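Local coordinates for protein metal-dependent phosphohydrolase, HDOD domain-containing (Geobacter sulfurreducens, PDB 3HC1) that is of unknown function but binds two iron(III) ions in an all-helical HDOD-family chain, and may act as a metal-dependent phosphohydrolase, at residues 64-69 with 300-305; 52-55 with 60-63. All coordinates share one frame; numbering follows the deposited sequence.

Contact 1. Residues 64-69 with 300-305; sequences VVHLAN and DELFLL
Leu302, near the end of helix 281-302, is met by two successive side chains of helix 58-69, His66 and Leu67, each from a different direction. The Leu67 side chain crosses that of Leu302 at about a right angle and brings a single methyl, CD1, against both prongs of the fork. Leu67 CD1 lies 3.4 Å from Leu302 CD1, tighter than ordinary van der Waals contact, and 3.6 Å from Leu302 CD2. Leu302 reaches it because its CG stands anti to the backbone N (chi1 174°). His66 instead runs alongside Leu302 in the opposite sense, with ring atom CD2 3.7 Å from Leu302 CD1. Its NE2 gives a weak hydrogen bond to Leu302 O at 3.3 Å, bent to 125°, and the oxygen lies obliquely to the imidazole. Leu302 CG also sits 3.9 Å above one face of the Phe303 ring, offset toward its rim. An alanine at this position removes both methyls that Leu67 CD1 touches and would probably open a gap between the two helices beside the His66 ring. The chemistry is that of a buried leucine pair bordered by an exposed histidine, so apolar fit probably contributes more than the weak, bent hydrogen bond.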
ATOM      1  N   VAL A  64      11.063 -14.820   2.154  1.00 27.05           N
ATOM      2  CA  VAL A  64       9.806 -15.393   1.666  1.00 25.39           C
ATOM      3  C   VAL A  64       9.345 -16.579   2.528  1.00 26.39           C
ATOM      4  O   VAL A  64       8.177 -16.648   2.937  1.00 25.75           O
ATOM      5  CB  VAL A  64       9.894 -15.800   0.188  1.00 24.60           C
ATOM      6  CG1 VAL A  64       8.676 -16.639  -0.226  1.00 19.63           C
ATOM      7  CG2 VAL A  64      10.046 -14.566  -0.684  1.00 27.12           C
ATOM      8  N   VAL A  65      10.269 -17.477   2.848  1.00 27.33           N
ATOM      9  CA  VAL A  65       9.948 -18.603   3.755  1.00 29.07           C
ATOM     10  C   VAL A  65       9.402 -18.096   5.118  1.00 29.94           C
ATOM     11  O   VAL A  65       8.420 -18.639   5.639  1.00 27.99           O
ATOM     12  CB  VAL A  65      11.160 -19.545   3.920  1.00 26.93           C
ATOM     13  CG1 VAL A  65      10.829 -20.715   4.832  1.00 26.59           C
ATOM     14  CG2 VAL A  65      11.580 -20.037   2.557  1.00 25.80           C
ATOM     15  N   HIS A  66       9.989 -17.013   5.642  1.00 28.91           N
ATOM     16  CA  HIS A  66       9.514 -16.408   6.896  1.00 30.12           C
ATOM     17  C   HIS A  66       8.067 -15.875   6.800  1.00 29.60           C
ATOM     18  O   HIS A  66       7.229 -16.158   7.645  1.00 29.55           O
ATOM     19  CB  HIS A  66      10.487 -15.312   7.359  1.00 29.57           C
ATOM     20  CG  HIS A  66      10.053 -14.591   8.592  1.00 33.84           C
ATOM     21  ND1 HIS A  66      10.318 -15.062   9.862  1.00 37.75           N
ATOM     22  CD2 HIS A  66       9.369 -13.432   8.754  1.00 36.67           C
ATOM     23  CE1 HIS A  66       9.815 -14.223  10.752  1.00 33.86           C
ATOM     24  NE2 HIS A  66       9.223 -13.233  10.107  1.00 44.84           N
ATOM     25  N   LEU A  67       7.775 -15.102   5.769  1.00 29.36           N
ATOM     26  CA  LEU A  67       6.410 -14.567   5.596  1.00 27.44           C
ATOM     27  C   LEU A  67       5.439 -15.720   5.331  1.00 27.18           C
ATOM     28  O   LEU A  67       4.353 -15.722   5.867  1.00 27.42           O
ATOM     29  CB  LEU A  67       6.378 -13.564   4.463  1.00 26.20           C
ATOM     30  CG  LEU A  67       5.086 -12.796   4.208  1.00 29.79           C
ATOM     31  CD1 LEU A  67       4.551 -12.152   5.540  1.00 31.57           C
ATOM     32  CD2 LEU A  67       5.364 -11.759   3.126  1.00 20.13           C
ATOM     33  N   ALA A  68       5.867 -16.712   4.535  1.00 27.99           N
ATOM     34  CA  ALA A  68       5.041 -17.878   4.194  1.00 28.13           C
ATOM     35  C   ALA A  68       4.649 -18.623   5.456  1.00 28.45           C
ATOM     36  O   ALA A  68       3.497 -19.042   5.595  1.00 27.76           O
ATOM     37  CB  ALA A  68       5.785 -18.848   3.215  1.00 26.37           C
ATOM     38  N   ASN A  69       5.587 -18.730   6.393  1.00 27.09           N
ATOM     39  CA  ASN A  69       5.330 -19.463   7.614  1.00 27.31           C
ATOM     40  C   ASN A  69       4.529 -18.699   8.627  1.00 27.88           C
ATOM     41  O   ASN A  69       4.044 -19.291   9.577  1.00 28.39           O
ATOM     42  CB  ASN A  69       6.625 -19.967   8.263  1.00 26.98           C
ATOM     43  CG  ASN A  69       6.377 -21.137   9.170  1.00 28.96           C
ATOM     44  OD1 ASN A  69       5.546 -22.003   8.877  1.00 25.73           O
ATOM     45  ND2 ASN A  69       7.080 -21.170  10.286  1.00 26.84           N
ATOM     46  N   ASP A 300       3.556  -5.347  12.856  1.00 30.05           N
ATOM     47  CA  ASP A 300       4.688  -4.802  13.601  1.00 32.56           C
ATOM     48  C   ASP A 300       5.770  -5.826  13.751  1.00 35.68           C
ATOM     49  O   ASP A 300       6.944  -5.488  13.879  1.00 39.90           O
ATOM     50  CB  ASP A 300       4.249  -4.351  14.982  1.00 32.29           C
ATOM     51  CG  ASP A 300       3.554  -2.996  14.969  1.00 41.14           C
ATOM     52  OD1 ASP A 300       3.512  -2.281  13.924  1.00 39.09           O
ATOM     53  OD2 ASP A 300       3.046  -2.634  16.046  1.00 52.37           O
ATOM     54  N   GLU A 301       5.388  -7.088  13.745  1.00 37.37           N
ATOM     55  CA  GLU A 301       6.340  -8.118  14.042  1.00 40.34           C
ATOM     56  C   GLU A 301       7.098  -8.651  12.835  1.00 40.99           C
ATOM     57  O   GLU A 301       8.182  -9.189  13.007  1.00 41.80           O
ATOM     58  CB  GLU A 301       5.649  -9.227  14.817  1.00 42.41           C
ATOM     59  CG  GLU A 301       5.377  -8.798  16.278  1.00 48.16           C
ATOM     60  CD  GLU A 301       4.118  -9.428  16.879  1.00 56.18           C
ATOM     61  OE1 GLU A 301       3.804 -10.601  16.566  1.00 58.43           O
ATOM     62  OE2 GLU A 301       3.442  -8.729  17.669  1.00 63.03           O
ATOM     63  N   LEU A 302       6.593  -8.434  11.622  1.00 40.38           N
ATOM     64  CA  LEU A 302       7.061  -9.227  10.475  1.00 41.18           C
ATOM     65  C   LEU A 302       8.517  -8.970  10.132  1.00 40.61           C
ATOM     66  O   LEU A 302       9.344  -9.894  10.144  1.00 41.68           O
ATOM     67  CB  LEU A 302       6.207  -8.990   9.233  1.00 40.00           C
ATOM     68  CG  LEU A 302       6.724  -9.684   7.974  1.00 36.58           C
ATOM     69  CD1 LEU A 302       6.542 -11.188   8.090  1.00 43.47           C
ATOM     70  CD2 LEU A 302       6.034  -9.123   6.756  1.00 22.16           C
ATOM     71  N   PHE A 303       8.795  -7.725   9.751  1.00 39.52           N
ATOM     72  CA  PHE A 303      10.153  -7.261   9.552  1.00 36.40           C
ATOM     73  C   PHE A 303      10.285  -6.091  10.520  1.00 36.41           C
ATOM     74  O   PHE A 303       9.322  -5.300  10.710  1.00 30.62           O
ATOM     75  CB  PHE A 303      10.415  -6.782   8.116  1.00 36.37           C
ATOM     76  CG  PHE A 303      10.250  -7.849   7.037  1.00 34.85           C
ATOM     77  CD1 PHE A 303      11.012  -9.013   7.052  1.00 37.79           C
ATOM     78  CD2 PHE A 303       9.356  -7.651   5.970  1.00 32.36           C
ATOM     79  CE1 PHE A 303      10.871  -9.974   6.054  1.00 33.34           C
ATOM     80  CE2 PHE A 303       9.211  -8.596   4.961  1.00 27.20           C
ATOM     81  CZ  PHE A 303       9.971  -9.766   5.006  1.00 38.99           C
ATOM     82  N   LEU A 304      11.483  -6.000  11.102  1.00 34.37           N
ATOM     83  CA  LEU A 304      11.900  -4.918  11.979  1.00 36.69           C
ATOM     84  C   LEU A 304      12.719  -3.925  11.147  1.00 38.12           C
ATOM     85  O   LEU A 304      13.854  -4.261  10.758  1.00 40.14           O
ATOM     86  CB  LEU A 304      12.791  -5.513  13.104  1.00 37.53           C
ATOM     87  N   LEU A 305      12.183  -2.734  10.855  1.00 36.27           N
ATOM     88  CA  LEU A 305      12.933  -1.742  10.048  1.00 35.81           C
ATOM     89  C   LEU A 305      13.553  -0.637  10.915  1.00 35.59           C
ATOM     90  O   LEU A 305      12.951  -0.510  11.992  1.00 31.99           O
ATOM     91  CB  LEU A 305      12.038  -1.072   9.027  1.00 36.40           C
ATOM     92  CG  LEU A 305      11.142  -1.834   8.058  1.00 34.27           C
ATOM     93  CD1 LEU A 305      11.139  -0.998   6.762  1.00 28.82           C
ATOM     94  CD2 LEU A 305      11.595  -3.247   7.798  1.00 36.89           C
ATOM     95  OXT LEU A 305      14.532   0.132  10.560  1.00 24.78           O
TER

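Contact 2. Residues 52-55 with 60-63; sequences DLLL and LTAR
The flat group where Leu54 meets Leu60 and Thr61 is a peptide rather than an aromatic ring: Thr61 OG1 comes to 3.2 Å from the carbonyl oxygen Leu54 O, a close polar approach that is not a hydrogen bond. The guanidinium of Arg63 takes no part, being held on helix 82-108 by a salt bridge from NH2 to Asp105 and a hydrogen bond from NH1 to Cys101 O. The motif is a pair of consecutive helices, 47-54 and 58-69, joined by a short turn within the all-helical HDOD domain, and it illustrates how side chains flanking a short turn pack the two helices together.

The apolar half of this packing belongs to two buried leucines. Their side chains cross at about a right angle, so that one methyl of Leu54, CD2, rests against the branch of Leu60, 3.6 Å from Leu60 CG. Different first torsions bring them together: CG of Leu54 is anti to its carbonyl carbon (chi1 -59°), whereas CG of Leu60 is anti to the backbone N (chi1 -167°). Helix 82-108 backs the pair, with Ile82 and Ile98 against Leu54 and Cys101 against Leu60.

The polar half is settled inside the turn. Thr61 OG1 is hydrogen-bonded to Asp57 O, one turn back along the chain, and Leu60 N bonds to Asp57 OD1, so Asp57 grips the start of the second helix through both backbone and side chain. The same threonine oxygen also rests 3.5 Å from Leu54 CB, while the tightest carbon contact is Leu54 CD2 to Leu60 CD2, at 3.5 Å.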
ATOM      1  N   ASP A  52      11.592 -20.060  -9.409  1.00 34.58           N
ATOM      2  CA  ASP A  52      12.943 -20.029  -9.953  1.00 35.07           C
ATOM      3  C   ASP A  52      13.602 -18.659  -9.909  1.00 35.85           C
ATOM      4  O   ASP A  52      14.828 -18.593  -9.803  1.00 36.76           O
ATOM      5  CB  ASP A  52      12.963 -20.596 -11.363  1.00 37.12           C
ATOM      6  CG  ASP A  52      12.964 -22.113 -11.369  1.00 38.85           C
ATOM      7  OD1 ASP A  52      12.938 -22.721 -10.273  1.00 40.42           O
ATOM      8  OD2 ASP A  52      12.975 -22.690 -12.469  1.00 44.37           O
ATOM      9  N   LEU A  53      12.806 -17.586  -9.944  1.00 36.86           N
ATOM     10  CA  LEU A  53      13.333 -16.218  -9.807  1.00 35.55           C
ATOM     11  C   LEU A  53      14.072 -16.007  -8.485  1.00 35.43           C
ATOM     12  O   LEU A  53      14.998 -15.216  -8.440  1.00 34.06           O
ATOM     13  CB  LEU A  53      12.233 -15.164  -9.948  1.00 36.62           C
ATOM     14  CG  LEU A  53      11.423 -15.131 -11.247  1.00 39.45           C
ATOM     15  CD1 LEU A  53      10.333 -14.096 -11.168  1.00 40.30           C
ATOM     16  CD2 LEU A  53      12.299 -14.870 -12.450  1.00 39.08           C
ATOM     17  N   LEU A  54      13.686 -16.718  -7.425  1.00 35.81           N
ATOM     18  CA  LEU A  54      14.363 -16.586  -6.128  1.00 36.41           C
ATOM     19  C   LEU A  54      15.680 -17.341  -5.983  1.00 39.79           C
ATOM     20  O   LEU A  54      16.490 -16.981  -5.116  1.00 39.57           O
ATOM     21  CB  LEU A  54      13.466 -17.086  -5.019  1.00 36.98           C
ATOM     22  CG  LEU A  54      12.112 -16.436  -4.818  1.00 31.13           C
ATOM     23  CD1 LEU A  54      11.433 -17.278  -3.765  1.00 19.79           C
ATOM     24  CD2 LEU A  54      12.258 -14.949  -4.406  1.00 25.33           C
ATOM     25  N   LEU A  55      15.870 -18.385  -6.804  1.00 43.85           N
ATOM     26  CA  LEU A  55      16.977 -19.368  -6.683  1.00 45.23           C
ATOM     27  C   LEU A  55      18.347 -18.791  -6.344  1.00 46.30           C
ATOM     28  O   LEU A  55      19.049 -19.344  -5.495  1.00 46.62           O
ATOM     29  CB  LEU A  55      17.113 -20.201  -7.968  1.00 45.25           C
ATOM     30  CG  LEU A  55      16.050 -21.280  -8.172  1.00 44.39           C
ATOM     31  CD1 LEU A  55      16.024 -21.725  -9.634  1.00 37.47           C
ATOM     32  CD2 LEU A  55      16.285 -22.461  -7.228  1.00 41.68           C
ATOM     33  N   LEU A  60      16.416 -12.900  -0.164  1.00 36.64           N
ATOM     34  CA  LEU A  60      15.016 -12.845  -0.582  1.00 32.76           C
ATOM     35  C   LEU A  60      14.326 -14.154  -0.264  1.00 30.57           C
ATOM     36  O   LEU A  60      13.238 -14.136   0.296  1.00 27.95           O
ATOM     37  CB  LEU A  60      14.882 -12.516  -2.067  1.00 31.19           C
ATOM     38  CG  LEU A  60      13.500 -12.129  -2.571  1.00 32.33           C
ATOM     39  CD1 LEU A  60      12.898 -10.961  -1.740  1.00 24.65           C
ATOM     40  CD2 LEU A  60      13.575 -11.771  -4.046  1.00 29.28           C
ATOM     41  N   THR A  61      14.970 -15.285  -0.576  1.00 29.75           N
ATOM     42  CA  THR A  61      14.382 -16.619  -0.306  1.00 29.94           C
ATOM     43  C   THR A  61      14.018 -16.850   1.154  1.00 29.68           C
ATOM     44  O   THR A  61      12.895 -17.221   1.465  1.00 31.68           O
ATOM     45  CB  THR A  61      15.332 -17.759  -0.761  1.00 30.30           C
ATOM     46  OG1 THR A  61      15.403 -17.761  -2.193  1.00 31.33           O
ATOM     47  CG2 THR A  61      14.835 -19.108  -0.256  1.00 27.68           C
ATOM     48  N   ALA A  62      14.971 -16.633   2.050  1.00 30.56           N
ATOM     49  CA  ALA A  62      14.727 -16.732   3.492  1.00 30.66           C
ATOM     50  C   ALA A  62      13.627 -15.782   3.990  1.00 29.88           C
ATOM     51  O   ALA A  62      12.860 -16.121   4.899  1.00 27.49           O
ATOM     52  CB  ALA A  62      16.027 -16.486   4.264  1.00 32.21           C
ATOM     53  N   ARG A  63      13.554 -14.585   3.406  1.00 31.18           N
ATOM     54  CA  ARG A  63      12.490 -13.654   3.743  1.00 29.22           C
ATOM     55  C   ARG A  63      11.149 -14.256   3.368  1.00 28.34           C
ATOM     56  O   ARG A  63      10.221 -14.233   4.180  1.00 25.01           O
ATOM     57  CB  ARG A  63      12.659 -12.303   3.042  1.00 32.02           C
ATOM     58  CG  ARG A  63      13.674 -11.346   3.673  1.00 31.37           C
ATOM     59  CD  ARG A  63      13.697 -10.083   2.858  1.00 30.07           C
ATOM     60  NE  ARG A  63      14.918  -9.311   2.989  1.00 33.71           N
ATOM     61  CZ  ARG A  63      15.179  -8.221   2.259  1.00 36.93           C
ATOM     62  NH1 ARG A  63      14.318  -7.784   1.345  1.00 28.36           N
ATOM     63  NH2 ARG A  63      16.314  -7.567   2.430  1.00 40.62           N
TER

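How the contacts relate
Helix 58-69 serves both contacts, its first part in contact 2 and its last part in contact 1. Both are buried contacts with leucines at their heart, and each is backed by helix 82-108, yet they differ in reach. Contact 2 is local and the more peripheral, joining neighbouring helices across a turn, its centre about 22 Å from that of the chain. Contact 1, its centre about 16 Å from the chain's, ties in the C-terminal end across 230 intervening residues. Their polar parts differ: an exposed imidazole borders contact 1, while the threonine hydroxyl of contact 2 is satisfied within the turn. The two meet where Phe303 CE1 packs 3.9 Å from Arg63 CG. Both lie away from the iron site.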